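Local coordinates for metal-dependent hydrolase (Lactobacillus plantarum, PDB 2F6K) that probably acts as a metal-dependent decarboxylase of the amidohydrolase superfamily, with aminocarboxymuconate-semialdehyde as the likely substrate and manganese bound in its active site, at the interface of chains A and B and the interface of chains A and C. Coordinates in Å, arbitrary orientation; residue numbers count along the deposited sequence, not the author numbering. Chains: chain A/B/C, metal-dependent hydrolase.

Contact 1: the interface of chains A and B. Residues chain A 211, 215, 230, 251, 254-255; chain B 243, 245-247.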
# COMPACT_ATOMS: atom_id res chain seq x y z
N GLY A 211 2.23 25.26 7.15
CA GLY A 211 1.56 26.35 7.83
C GLY A 211 0.58 25.89 8.90
O GLY A 211 0.33 26.61 9.87
N ASP A 215 2.42 23.71 14.23
CA ASP A 215 1.94 23.91 15.59
C ASP A 215 1.48 22.63 16.25
O ASP A 215 1.48 22.52 17.47
CB ASP A 215 0.81 24.93 15.59
CG ASP A 215 1.27 26.29 15.13
OD1 ASP A 215 0.52 26.96 14.39
OD2 ASP A 215 2.40 26.69 15.51
N TYR A 230 10.03 25.82 14.62
CA TYR A 230 9.95 27.24 14.33
C TYR A 230 11.29 27.83 13.90
O TYR A 230 11.32 28.75 13.10
CB TYR A 230 9.41 28.00 15.54
CG TYR A 230 8.07 27.47 15.96
CD1 TYR A 230 6.95 27.59 15.11
CD2 TYR A 230 7.90 26.83 17.19
CE1 TYR A 230 5.71 27.09 15.49
CE2 TYR A 230 6.67 26.32 17.57
CZ TYR A 230 5.57 26.45 16.72
OH TYR A 230 4.34 25.95 17.11
N THR A 251 -0.40 32.80 6.08
CA THR A 251 -0.12 31.96 7.24
C THR A 251 1.39 31.70 7.32
O THR A 251 2.00 31.84 8.38
CB THR A 251 -0.88 30.61 7.16
OG1 THR A 251 -2.29 30.85 7.23
CG2 THR A 251 -0.48 29.71 8.32
N SER A 254 3.97 34.11 8.99
CA SER A 254 4.07 34.24 10.43
C SER A 254 5.11 33.22 10.93
O SER A 254 5.43 33.18 12.13
CB SER A 254 2.72 33.96 11.10
OG SER A 254 2.40 32.58 11.04
N LEU A 255 5.63 32.41 10.01
CA LEU A 255 6.62 31.38 10.34
C LEU A 255 7.92 31.52 9.56
O LEU A 255 9.00 31.24 10.07
CB LEU A 255 6.05 29.99 10.07
CG LEU A 255 4.89 29.48 10.92
CD1 LEU A 255 4.18 28.35 10.18
CD2 LEU A 255 5.40 29.01 12.26
N ALA B 243 -4.20 22.11 18.24
CA ALA B 243 -3.40 23.34 18.20
C ALA B 243 -3.92 24.31 17.14
O ALA B 243 -3.23 24.64 16.18
CB ALA B 243 -1.95 22.98 17.91
N LEU B 245 -4.52 27.49 17.41
CA LEU B 245 -3.95 28.84 17.44
C LEU B 245 -2.45 28.73 17.29
O LEU B 245 -1.85 27.74 17.69
CB LEU B 245 -4.30 29.54 18.76
CG LEU B 245 -5.78 29.80 19.08
CD1 LEU B 245 -5.91 30.36 20.50
CD2 LEU B 245 -6.39 30.77 18.06
N PRO B 246 -1.80 29.77 16.74
CA PRO B 246 -2.39 31.03 16.26
C PRO B 246 -2.66 31.07 14.76
O PRO B 246 -3.05 32.10 14.22
CB PRO B 246 -1.34 32.04 16.66
CG PRO B 246 -0.08 31.30 16.30
CD PRO B 246 -0.34 29.88 16.81
N ARG B 247 -2.45 29.95 14.07
CA ARG B 247 -2.65 29.94 12.63
C ARG B 247 -3.88 29.25 12.06
O ARG B 247 -4.64 29.86 11.30
CB ARG B 247 -1.39 29.38 11.96
CG ARG B 247 -0.22 30.37 11.90
CD ARG B 247 1.09 29.64 11.64
NE ARG B 247 1.68 29.15 12.88
CZ ARG B 247 2.37 29.91 13.72
NH1 ARG B 247 2.57 31.18 13.43
NH2 ARG B 247 2.85 29.41 14.85
O HOH W 1 -2.43 26.97 14.59
O HOH W 2 4.65 32.70 14.72
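B:Arg247 lies in a loop (phi/psi -106/-54°) directly after B:Pro246, whose preceding peptide bond is cis, and from there the side chain reaches into chain A, where A:Gly211 and A:Asp215 belong to helix 210-225. The arginine chain bends at chi3 and lays its guanidinium side-on against the carboxylate of A:Asp215, the two planes 33° apart. Its NH2 points straight at A:Asp215 OD2 (2.8 Å) in the guanidinium plane, a salt bridge; NE bonds OD1 of A:Asp215 at 2.9 Å, tilted from that plane. Both carboxylate oxygens offer their syn lone pairs. The anti lone pair of OD2 takes the phenol OH of A:Tyr230 at 2.6 Å, so OD2 is gripped by two donors, which likely holds the carboxylate in its charged form. NH1 donates to A:Ser254 OG at 2.8 Å, while that hydroxyl donates in turn to A:Thr251 O. A:Leu255 CD2 sits over the guanidinium centre, 3.5 Å from B:Arg247 CZ, with B:Pro246 CG on the opposite face. A water joins A:Asp215 OD1 to B:Ala243 O and B:Arg247 N. An alanine in place of B:Arg247 would lose the salt bridge and the bond to A:Ser254, and would probably leave the A:Asp215 carboxylate poorly compensated. The site joins the loop ahead of helix 248-252 in chain B to helices 210-225 and 229-235 and the end of helix 248-252 with the loop after it in chain A.

Contact 2: the interface of chains A and C. Residues chain A 64, 66, 100-101, 104; chain C 135-136, 138-139.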
# COMPACT_ATOMS: atom_id res chain seq x y z
N GLY A 64 13.02 2.20 -12.57
CA GLY A 64 13.43 0.84 -12.27
C GLY A 64 14.65 0.38 -13.04
O GLY A 64 15.17 -0.71 -12.80
N LYS A 66 18.43 1.45 -13.71
CA LYS A 66 19.54 2.31 -13.29
C LYS A 66 20.24 3.04 -14.43
O LYS A 66 20.38 4.27 -14.40
CB LYS A 66 20.57 1.52 -12.51
CG LYS A 66 21.68 2.38 -11.96
CD LYS A 66 22.67 1.57 -11.15
CE LYS A 66 23.85 2.43 -10.72
NZ LYS A 66 24.97 1.60 -10.24
N PRO A 100 17.64 6.89 -6.68
CA PRO A 100 18.25 6.52 -5.40
C PRO A 100 19.66 5.94 -5.42
O PRO A 100 20.04 5.23 -4.49
CB PRO A 100 17.27 5.49 -4.87
CG PRO A 100 17.03 4.68 -6.13
CD PRO A 100 16.80 5.78 -7.18
N TYR A 101 20.43 6.21 -6.46
CA TYR A 101 21.77 5.65 -6.53
C TYR A 101 22.76 6.61 -5.88
O TYR A 101 23.34 7.46 -6.55
CB TYR A 101 22.12 5.37 -7.98
CG TYR A 101 21.05 4.52 -8.66
CD1 TYR A 101 20.84 3.19 -8.28
CD2 TYR A 101 20.20 5.07 -9.63
CE1 TYR A 101 19.82 2.44 -8.84
CE2 TYR A 101 19.18 4.32 -10.19
CZ TYR A 101 18.99 3.01 -9.79
OH TYR A 101 17.98 2.26 -10.34
N ASP A 104 26.34 7.36 -7.38
CA ASP A 104 26.17 8.00 -8.68
C ASP A 104 25.69 9.44 -8.53
O ASP A 104 26.12 10.34 -9.25
CB ASP A 104 25.19 7.19 -9.53
CG ASP A 104 25.70 5.78 -9.81
OD1 ASP A 104 26.52 5.62 -10.73
OD2 ASP A 104 25.29 4.84 -9.10
N PRO C 135 18.93 -2.97 -8.81
CA PRO C 135 20.20 -2.41 -9.27
C PRO C 135 20.77 -1.41 -8.26
O PRO C 135 21.87 -0.88 -8.45
CB PRO C 135 19.84 -1.77 -10.61
CG PRO C 135 18.38 -1.43 -10.46
CD PRO C 135 17.85 -2.67 -9.77
N VAL C 136 20.04 -1.16 -7.19
CA VAL C 136 20.50 -0.25 -6.16
C VAL C 136 21.70 -0.88 -5.46
O VAL C 136 22.52 -0.19 -4.87
CB VAL C 136 19.37 0.06 -5.15
CG1 VAL C 136 19.92 0.67 -3.88
CG2 VAL C 136 18.37 1.03 -5.78
N GLU C 138 23.96 -3.09 -7.16
CA GLU C 138 24.89 -3.67 -8.14
C GLU C 138 26.31 -3.90 -7.63
O GLU C 138 26.85 -5.00 -7.79
CB GLU C 138 24.98 -2.82 -9.41
CG GLU C 138 23.74 -2.89 -10.29
CD GLU C 138 24.00 -2.31 -11.67
OE1 GLU C 138 24.82 -1.37 -11.79
OE2 GLU C 138 23.36 -2.80 -12.64
N ARG C 139 26.92 -2.88 -7.05
CA ARG C 139 28.28 -3.00 -6.55
C ARG C 139 28.38 -4.13 -5.52
O ARG C 139 29.44 -4.74 -5.38
CB ARG C 139 28.75 -1.68 -5.94
CG ARG C 139 28.74 -0.52 -6.94
CD ARG C 139 29.31 0.77 -6.34
NE ARG C 139 29.29 1.87 -7.30
CZ ARG C 139 28.20 2.53 -7.67
NH1 ARG C 139 27.01 2.22 -7.17
NH2 ARG C 139 28.29 3.52 -8.56
O HOH W 3 23.96 0.42 -7.68
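C:Val136 forms the apolar centre, its CG2 branch, anti to the carbonyl carbon, reaching A:Tyr101 CE1 at 3.7 Å and A:Pro100 CG at 3.9 Å. The valine crosses the tyrosine obliquely and the proline at about a right angle. The phenol ring is itself held between chain A groups: A:Lys66 CG lies over the centre of one face, and A:Pro100 CD toward the rim of the other. Beside this core C:Pro135 packs its CB against A:Lys66 CB (3.9 Å), and its CG approaches the phenol oxygen of A:Tyr101. Farther out, A:Lys66, with CG anti to the backbone N (chi1 -176°) and the chain extended, carries its terminal NZ to the rim. There NZ meets C:Glu138 OE1 tip to tip at 3.4 Å, a loose salt bridge and weak hydrogen bond, and a water links NZ to C:Pro135 O. NZ also pairs with A:Asp104 OD2 of its own chain, to which the extended C:Arg139 brings NH2 at 3.3 Å, again weakly. Alternating charges thus border the patch without a tight bond. The site sets the start of helix 66-86, the loop 100-101 and the start of helix 102-114 in chain A against the 3-10 turn 135-137 and the first turn of helix 138-145 in chain C.

Contact 3: the interface of chains A and B. Residues chain A 131, 159-162, 182; chain B 131, 159-162, 182.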
# COMPACT_ATOMS: atom_id res chain seq x y z
N TYR A 131 12.21 8.66 0.21
CA TYR A 131 11.93 10.05 0.52
C TYR A 131 13.19 10.83 0.85
O TYR A 131 14.11 10.31 1.50
CB TYR A 131 10.93 10.15 1.68
CG TYR A 131 9.50 9.91 1.26
CD1 TYR A 131 9.04 8.62 0.97
CD2 TYR A 131 8.63 10.98 1.02
CE1 TYR A 131 7.77 8.40 0.44
CE2 TYR A 131 7.36 10.78 0.48
CZ TYR A 131 6.94 9.49 0.19
OH TYR A 131 5.72 9.29 -0.42
N ALA A 159 4.36 7.74 -2.42
CA ALA A 159 4.68 6.35 -2.76
C ALA A 159 3.42 5.49 -2.86
O ALA A 159 3.24 4.76 -3.84
CB ALA A 159 5.64 5.76 -1.73
N ILE A 160 2.56 5.57 -1.85
CA ILE A 160 1.32 4.81 -1.84
C ILE A 160 0.24 5.57 -1.07
O ILE A 160 0.53 6.31 -0.13
CB ILE A 160 1.49 3.43 -1.18
CG1 ILE A 160 1.83 3.61 0.29
CG2 ILE A 160 2.59 2.64 -1.89
CD1 ILE A 160 1.85 2.32 1.07
N LEU A 161 -1.01 5.37 -1.48
CA LEU A 161 -2.16 6.03 -0.86
C LEU A 161 -3.37 5.10 -0.84
O LEU A 161 -3.42 4.11 -1.56
CB LEU A 161 -2.54 7.29 -1.65
CG LEU A 161 -1.56 8.45 -1.67
CD1 LEU A 161 -2.07 9.53 -2.61
CD2 LEU A 161 -1.41 9.00 -0.26
N PRO A 162 -4.38 5.42 -0.01
CA PRO A 162 -5.59 4.59 0.06
C PRO A 162 -6.19 4.48 -1.34
O PRO A 162 -6.30 5.48 -2.06
CB PRO A 162 -6.48 5.36 1.02
CG PRO A 162 -5.49 6.01 1.94
CD PRO A 162 -4.45 6.52 0.97
N MSE A 182 5.09 15.40 4.25
CA MSE A 182 5.68 14.22 4.85
C MSE A 182 7.21 14.30 4.76
O MSE A 182 7.91 13.95 5.71
CB MSE A 182 5.17 12.95 4.17
CG MSE A 182 3.67 12.71 4.33
SE MSE A 182 3.10 10.92 3.77
CE MSE A 182 3.02 11.20 1.85
N TYR B 131 -13.84 4.77 3.17
CA TYR B 131 -13.89 6.17 3.56
C TYR B 131 -15.31 6.71 3.56
O TYR B 131 -16.12 6.36 2.69
CB TYR B 131 -13.00 7.02 2.63
CG TYR B 131 -11.53 6.93 2.98
CD1 TYR B 131 -10.78 5.80 2.66
CD2 TYR B 131 -10.92 7.93 3.74
CE1 TYR B 131 -9.47 5.65 3.10
CE2 TYR B 131 -9.60 7.80 4.19
CZ TYR B 131 -8.89 6.65 3.87
OH TYR B 131 -7.62 6.47 4.38
N ALA B 159 -5.84 4.51 5.50
CA ALA B 159 -5.82 3.09 5.13
C ALA B 159 -4.40 2.60 4.89
O ALA B 159 -4.00 1.56 5.43
CB ALA B 159 -6.68 2.86 3.89
N ILE B 160 -3.64 3.33 4.08
CA ILE B 160 -2.26 2.96 3.79
C ILE B 160 -1.42 4.21 3.53
O ILE B 160 -1.92 5.22 3.03
CB ILE B 160 -2.15 2.05 2.56
CG1 ILE B 160 -2.61 2.81 1.32
CG2 ILE B 160 -3.00 0.80 2.75
CD1 ILE B 160 -2.38 2.07 0.03
N LEU B 161 -0.13 4.13 3.87
CA LEU B 161 0.80 5.24 3.69
C LEU B 161 2.19 4.73 3.31
O LEU B 161 2.49 3.55 3.48
CB LEU B 161 0.93 6.03 5.00
CG LEU B 161 -0.28 6.81 5.50
CD1 LEU B 161 0.02 7.40 6.87
CD2 LEU B 161 -0.63 7.90 4.50
N PRO B 162 3.05 5.62 2.79
CA PRO B 162 4.40 5.21 2.40
C PRO B 162 5.09 4.60 3.62
O PRO B 162 5.01 5.14 4.73
CB PRO B 162 5.04 6.52 1.96
CG PRO B 162 3.89 7.28 1.40
CD PRO B 162 2.81 7.03 2.44
N MSE B 182 -8.65 14.02 3.15
CA MSE B 182 -8.99 13.16 2.03
C MSE B 182 -10.48 12.84 2.06
O MSE B 182 -11.14 12.82 1.02
CB MSE B 182 -8.17 11.87 2.06
CG MSE B 182 -6.66 12.08 1.90
SE MSE B 182 -5.68 10.41 1.60
CE MSE B 182 -5.55 9.77 3.42
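Two copies of the segment 159-162 run past each other about the two-fold axis, and the centre of the patch is the pair A:Ile160 and B:Ile160, each pressed on the backbone of the other chain. CG1 of A:Ile160 takes the crowded position between backbone N and carbonyl carbon (chi1 65°), which sends CG1 and CD1 across to the B:Leu161 main chain; CG1 lies 3.9 Å from B:Leu161 CA and 3.7 Å from B:Pro162 CA. Outside this core each proline ring packs against Tyr131, Ala159 and Met182 of the partner. B:Pro162 CB touches A:Ala159 CB at 3.8 Å and A:Tyr131 CE1 at 3.7 Å, the proline and the phenol ring crossing obliquely. From helix 171-189 the selenomethionine A:Met182, bent at chi3 (-81°), brings its terminal CE to B:Pro162 CG at 4.0 Å, crossing it at about a right angle. Every one of these contacts recurs with the chains exchanged. The polar rim stays within each chain: the backbone N of A:Ala159 donates to A:Tyr131 OH at 2.9 Å, nearly straight (171° at H), so the phenol is anchored to the loop that the partner proline presses on. No polar atom pair bonds across, and packing of carbon groups makes the patch. In the fold it combines the loop following strand 150-154 with the short strand 130-131 and the middle of helix 171-189, from both chains.

Contact 1 and contact 3 belong to the same two-fold A-B interface, their C-alpha centres about 25 Å apart; contact 3 straddles the axis, whereas contact 1 is off it and has a twin with the chains exchanged. Contact 2 joins chain A to chain C, about 25 Å from contact 3 and 40 Å from contact 1. No residue is shared among them, although strand 130-131 of contact 3 lies only a few residues ahead of the 3-10 helix 135-137 that contact 2 uses. Chain A thus meets two partners through separate surfaces, consistent with the deposited four-chain assembly, although the structure alone does not prove a tetramer in solution.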